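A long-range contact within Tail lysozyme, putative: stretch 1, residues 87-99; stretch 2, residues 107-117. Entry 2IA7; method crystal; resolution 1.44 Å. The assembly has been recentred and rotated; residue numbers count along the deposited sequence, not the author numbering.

Stretch 1 (87-99) EPRIELLSVTASP
Stretch 2, residues 107-117: LLIDIEYRVRS

Two antiparallel strands, one starting at Ile 90 and the other already under way at Leu 107 and running to Val 115, lie side by side with 149° between their directions and bury 1013 Å² between the stretches. Within the paired strands phi/psi stays extended except at Leu 93 (-103/-40), where a bulge shifts the register by one. Ile 90, Leu 92, Val 95 and Ala 97 face Val 115, Tyr 113, Ile 111 and Ile 109 in non-hydrogen-bonded pairs, CA atoms 4.4-4.7 Å apart. Glu 91, Ser 94, Thr 96 and Ser 98 face Arg 114, Glu 112, Asp 110 and Leu 108 in hydrogen-bonded pairs.

Each hydrogen-bonded pair closes a two-way ring: Glu 91 N to Arg 114 O and Arg 114 N to Glu 91 O are both 2.9 Å, while Thr 96 N to Asp 110 O is 2.9 Å and Asp 110 N to Thr 96 O 2.8 Å. At the bulge one carbonyl serves two amides, Glu 112 O accepting from Leu 93 N at 2.9 Å and Ser 94 N at 3.2 Å. Beyond the strand, Arg 116 N reaches Arg 89 O at 3.0 Å.

The non-hydrogen-bonded pairs share an apolar, largely buried face. Val 95 (chi1 t) sets CG1 3.6 Å from CG2 of Ile 109 (m, m), whose CD1 lies 3.6 Å from Ala 97 CB, so that the alanine methyl packs against the isoleucine tip. Ile 90 (p, t) brings CG2 3.6 Å from Tyr 113 CD1, with the tyrosine at chi1 p, chi2 89°.

The other face is mostly polar and more exposed. Extended Glu 91 (t, t, 26°) meets Arg 114 (t, t, p, 90°) in a salt bridge, OE1 to NE 2.8 Å, supplemented by OE1 to NH2 at 3.0 Å. Ser 94 OG (chi1 t) and Thr 96 OG1 (m) share water 2, at 2.6 and 3.1 Å; it donates to Asp 110 O at 2.7 Å.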

# COMPACT_ATOMS: atom_id res chain seq x y z
N GLU A 87 -7.29 -0.63 7.35
CA GLU A 87 -6.45 -0.03 8.41
C GLU A 87 -7.12 1.23 8.98
O GLU A 87 -6.69 2.36 8.70
CB GLU A 87 -5.05 0.24 7.95
CG GLU A 87 -4.10 0.63 9.12
CD GLU A 87 -4.35 -0.15 10.36
OE1 GLU A 87 -3.74 -1.23 10.50
OE2 GLU A 87 -5.12 0.29 11.25
N PRO A 88 -8.17 1.02 9.77
CA PRO A 88 -8.94 2.15 10.30
C PRO A 88 -8.22 3.00 11.33
O PRO A 88 -8.74 4.07 11.77
CB PRO A 88 -10.18 1.47 10.90
CG PRO A 88 -9.76 0.12 11.23
CD PRO A 88 -8.77 -0.26 10.15
N ARG A 89 -7.08 2.55 11.81
CA ARG A 89 -6.31 3.29 12.84
C ARG A 89 -5.60 4.52 12.28
O ARG A 89 -5.14 5.36 13.05
CB ARG A 89 -5.28 2.38 13.48
CG ARG A 89 -5.90 1.33 14.36
CD ARG A 89 -4.89 0.39 14.96
NE ARG A 89 -4.26 -0.39 13.90
CZ ARG A 89 -3.33 -1.31 14.10
NH1 ARG A 89 -2.91 -1.60 15.32
NH2 ARG A 89 -2.82 -1.96 13.06
N ILE A 90 -5.61 4.68 10.97
CA ILE A 90 -4.99 5.83 10.29
C ILE A 90 -5.94 6.66 9.48
O ILE A 90 -6.96 6.15 9.04
CB ILE A 90 -3.77 5.37 9.43
CG1 ILE A 90 -4.20 4.62 8.16
CG2 ILE A 90 -2.82 4.53 10.29
CD1 ILE A 90 -3.05 4.13 7.29
N GLU A 91 -5.56 7.92 9.27
CA GLU A 91 -6.16 8.81 8.28
C GLU A 91 -5.10 9.02 7.24
O GLU A 91 -4.01 9.44 7.52
CB GLU A 91 -6.53 10.18 8.90
CG GLU A 91 -7.05 11.11 7.81
CD GLU A 91 -7.36 12.53 8.27
OE1 GLU A 91 -6.76 13.02 9.26
OE2 GLU A 91 -8.18 13.19 7.57
N LEU A 92 -5.40 8.72 6.00
CA LEU A 92 -4.47 9.00 4.95
C LEU A 92 -4.40 10.47 4.61
O LEU A 92 -5.44 11.06 4.39
CB LEU A 92 -4.86 8.26 3.66
CG LEU A 92 -4.85 6.74 3.71
CD1 LEU A 92 -5.37 6.14 2.37
CD2 LEU A 92 -3.50 6.15 4.13
N LEU A 93 -3.20 11.03 4.50
CA LEU A 93 -2.94 12.43 4.16
C LEU A 93 -2.48 12.60 2.70
O LEU A 93 -2.92 13.52 2.03
CB LEU A 93 -1.86 13.01 5.08
CG LEU A 93 -2.17 12.91 6.57
CD1 LEU A 93 -1.08 13.48 7.43
CD2 LEU A 93 -3.49 13.57 6.94
N SER A 94 -1.63 11.70 2.20
CA SER A 94 -1.10 11.79 0.83
C SER A 94 -0.79 10.36 0.42
O SER A 94 -0.16 9.63 1.17
CB SER A 94 0.20 12.61 0.80
OG SER A 94 0.52 12.88 -0.55
N VAL A 95 -1.15 9.99 -0.80
CA VAL A 95 -0.72 8.75 -1.46
C VAL A 95 -0.24 9.14 -2.86
O VAL A 95 -1.04 9.57 -3.69
CB VAL A 95 -1.82 7.67 -1.51
CG1 VAL A 95 -1.31 6.43 -2.24
CG2 VAL A 95 -2.26 7.31 -0.07
N THR A 96 1.05 8.93 -3.14
CA THR A 96 1.63 9.26 -4.46
C THR A 96 2.47 8.12 -4.99
O THR A 96 3.36 7.59 -4.29
CB THR A 96 2.60 10.48 -4.32
OG1 THR A 96 1.88 11.57 -3.76
CG2 THR A 96 3.24 10.89 -5.68
N ALA A 97 2.22 7.74 -6.23
CA ALA A 97 2.99 6.72 -6.92
C ALA A 97 4.08 7.35 -7.73
O ALA A 97 3.83 7.93 -8.77
CB ALA A 97 2.05 5.87 -7.81
N SER A 98 5.31 7.21 -7.27
CA SER A 98 6.43 7.86 -7.93
C SER A 98 7.16 6.90 -8.86
O SER A 98 7.46 5.80 -8.47
CB SER A 98 7.43 8.34 -6.89
OG SER A 98 8.62 8.75 -7.55
N PRO A 99 7.53 7.35 -10.05
CA PRO A 99 8.36 6.54 -10.93
C PRO A 99 9.86 6.80 -10.71
O PRO A 99 10.71 6.47 -11.59
CB PRO A 99 7.93 7.06 -12.31
CG PRO A 99 7.66 8.50 -12.06
CD PRO A 99 7.16 8.63 -10.65
N LEU A 107 7.90 0.85 -8.78
CA LEU A 107 7.04 2.00 -8.59
C LEU A 107 6.90 2.14 -7.08
O LEU A 107 6.44 1.20 -6.41
CB LEU A 107 5.64 1.82 -9.19
CG LEU A 107 5.40 2.12 -10.67
CD1 LEU A 107 3.98 1.71 -11.01
CD2 LEU A 107 5.59 3.61 -10.93
N LEU A 108 7.26 3.30 -6.54
CA LEU A 108 7.27 3.52 -5.10
C LEU A 108 6.03 4.29 -4.70
O LEU A 108 5.73 5.33 -5.32
CB LEU A 108 8.54 4.27 -4.69
CG LEU A 108 9.85 3.53 -4.94
CD1 LEU A 108 11.03 4.43 -4.49
CD2 LEU A 108 9.97 2.12 -4.34
N ILE A 109 5.31 3.83 -3.67
CA ILE A 109 4.14 4.54 -3.17
C ILE A 109 4.55 5.27 -1.92
O ILE A 109 4.91 4.67 -0.93
CB ILE A 109 2.96 3.64 -2.87
CG1 ILE A 109 2.81 2.63 -4.02
CG2 ILE A 109 1.74 4.49 -2.66
CD1 ILE A 109 2.51 3.19 -5.40
N ASP A 110 4.58 6.60 -2.00
CA ASP A 110 4.86 7.46 -0.85
C ASP A 110 3.52 7.73 -0.15
O ASP A 110 2.63 8.34 -0.73
CB ASP A 110 5.47 8.74 -1.33
CG ASP A 110 6.82 8.51 -2.03
OD1 ASP A 110 7.69 7.87 -1.46
OD2 ASP A 110 6.98 9.14 -3.14
N ILE A 111 3.41 7.27 1.08
CA ILE A 111 2.23 7.28 1.86
C ILE A 111 2.48 8.10 3.13
O ILE A 111 3.29 7.72 3.96
CB ILE A 111 1.77 5.85 2.25
CG1 ILE A 111 1.57 4.96 1.00
CG2 ILE A 111 0.48 5.96 3.05
CD1 ILE A 111 1.41 3.48 1.30
N GLU A 112 1.74 9.19 3.26
CA GLU A 112 1.80 10.03 4.48
C GLU A 112 0.48 9.80 5.18
O GLU A 112 -0.58 9.81 4.55
CB GLU A 112 1.99 11.52 4.17
CG GLU A 112 3.20 11.87 3.37
CD GLU A 112 3.33 13.38 3.12
OE1 GLU A 112 3.05 14.18 4.07
OE2 GLU A 112 3.69 13.74 1.95
N TYR A 113 0.52 9.57 6.48
CA TYR A 113 -0.66 9.27 7.22
C TYR A 113 -0.55 9.76 8.66
O TYR A 113 0.53 10.02 9.17
CB TYR A 113 -0.96 7.79 7.15
CG TYR A 113 0.08 6.89 7.80
CD1 TYR A 113 -0.00 6.53 9.17
CD2 TYR A 113 1.15 6.37 7.06
CE1 TYR A 113 0.95 5.68 9.74
CE2 TYR A 113 2.09 5.54 7.63
CZ TYR A 113 1.98 5.16 8.96
OH TYR A 113 2.94 4.35 9.50
N ARG A 114 -1.71 9.92 9.27
CA ARG A 114 -1.88 10.34 10.68
C ARG A 114 -2.42 9.15 11.48
O ARG A 114 -3.38 8.48 11.08
CB ARG A 114 -2.88 11.51 10.76
CG ARG A 114 -3.13 12.02 12.15
CD ARG A 114 -4.08 13.22 12.12
NE ARG A 114 -5.39 12.80 11.70
CZ ARG A 114 -6.37 12.39 12.50
NH1 ARG A 114 -6.22 12.36 13.81
NH2 ARG A 114 -7.52 12.00 11.98
N VAL A 115 -1.75 8.79 12.57
CA VAL A 115 -2.26 7.81 13.51
C VAL A 115 -3.28 8.47 14.38
O VAL A 115 -2.98 9.45 15.05
CB VAL A 115 -1.13 7.18 14.35
CG1 VAL A 115 -1.70 6.24 15.41
CG2 VAL A 115 -0.21 6.37 13.40
N ARG A 116 -4.51 8.00 14.30
CA ARG A 116 -5.63 8.70 14.92
C ARG A 116 -5.47 8.74 16.43
O ARG A 116 -5.83 9.75 17.07
CB ARG A 116 -6.99 8.04 14.55
CG ARG A 116 -7.33 8.16 13.08
CD ARG A 116 -8.58 7.32 12.77
NE ARG A 116 -8.84 7.22 11.33
CZ ARG A 116 -9.36 8.19 10.60
NH1 ARG A 116 -9.70 9.34 11.17
NH2 ARG A 116 -9.51 8.03 9.29
N SER A 117 -4.98 7.67 17.05
CA SER A 117 -4.84 7.62 18.53
C SER A 117 -3.83 8.60 19.18
O SER A 117 -3.96 8.93 20.34
CB SER A 117 -4.47 6.22 19.03
OG SER A 117 -3.21 5.80 18.58
O HOH W 1 -5.16 5.14 15.81
O HOH W 2 2.37 11.00 -0.79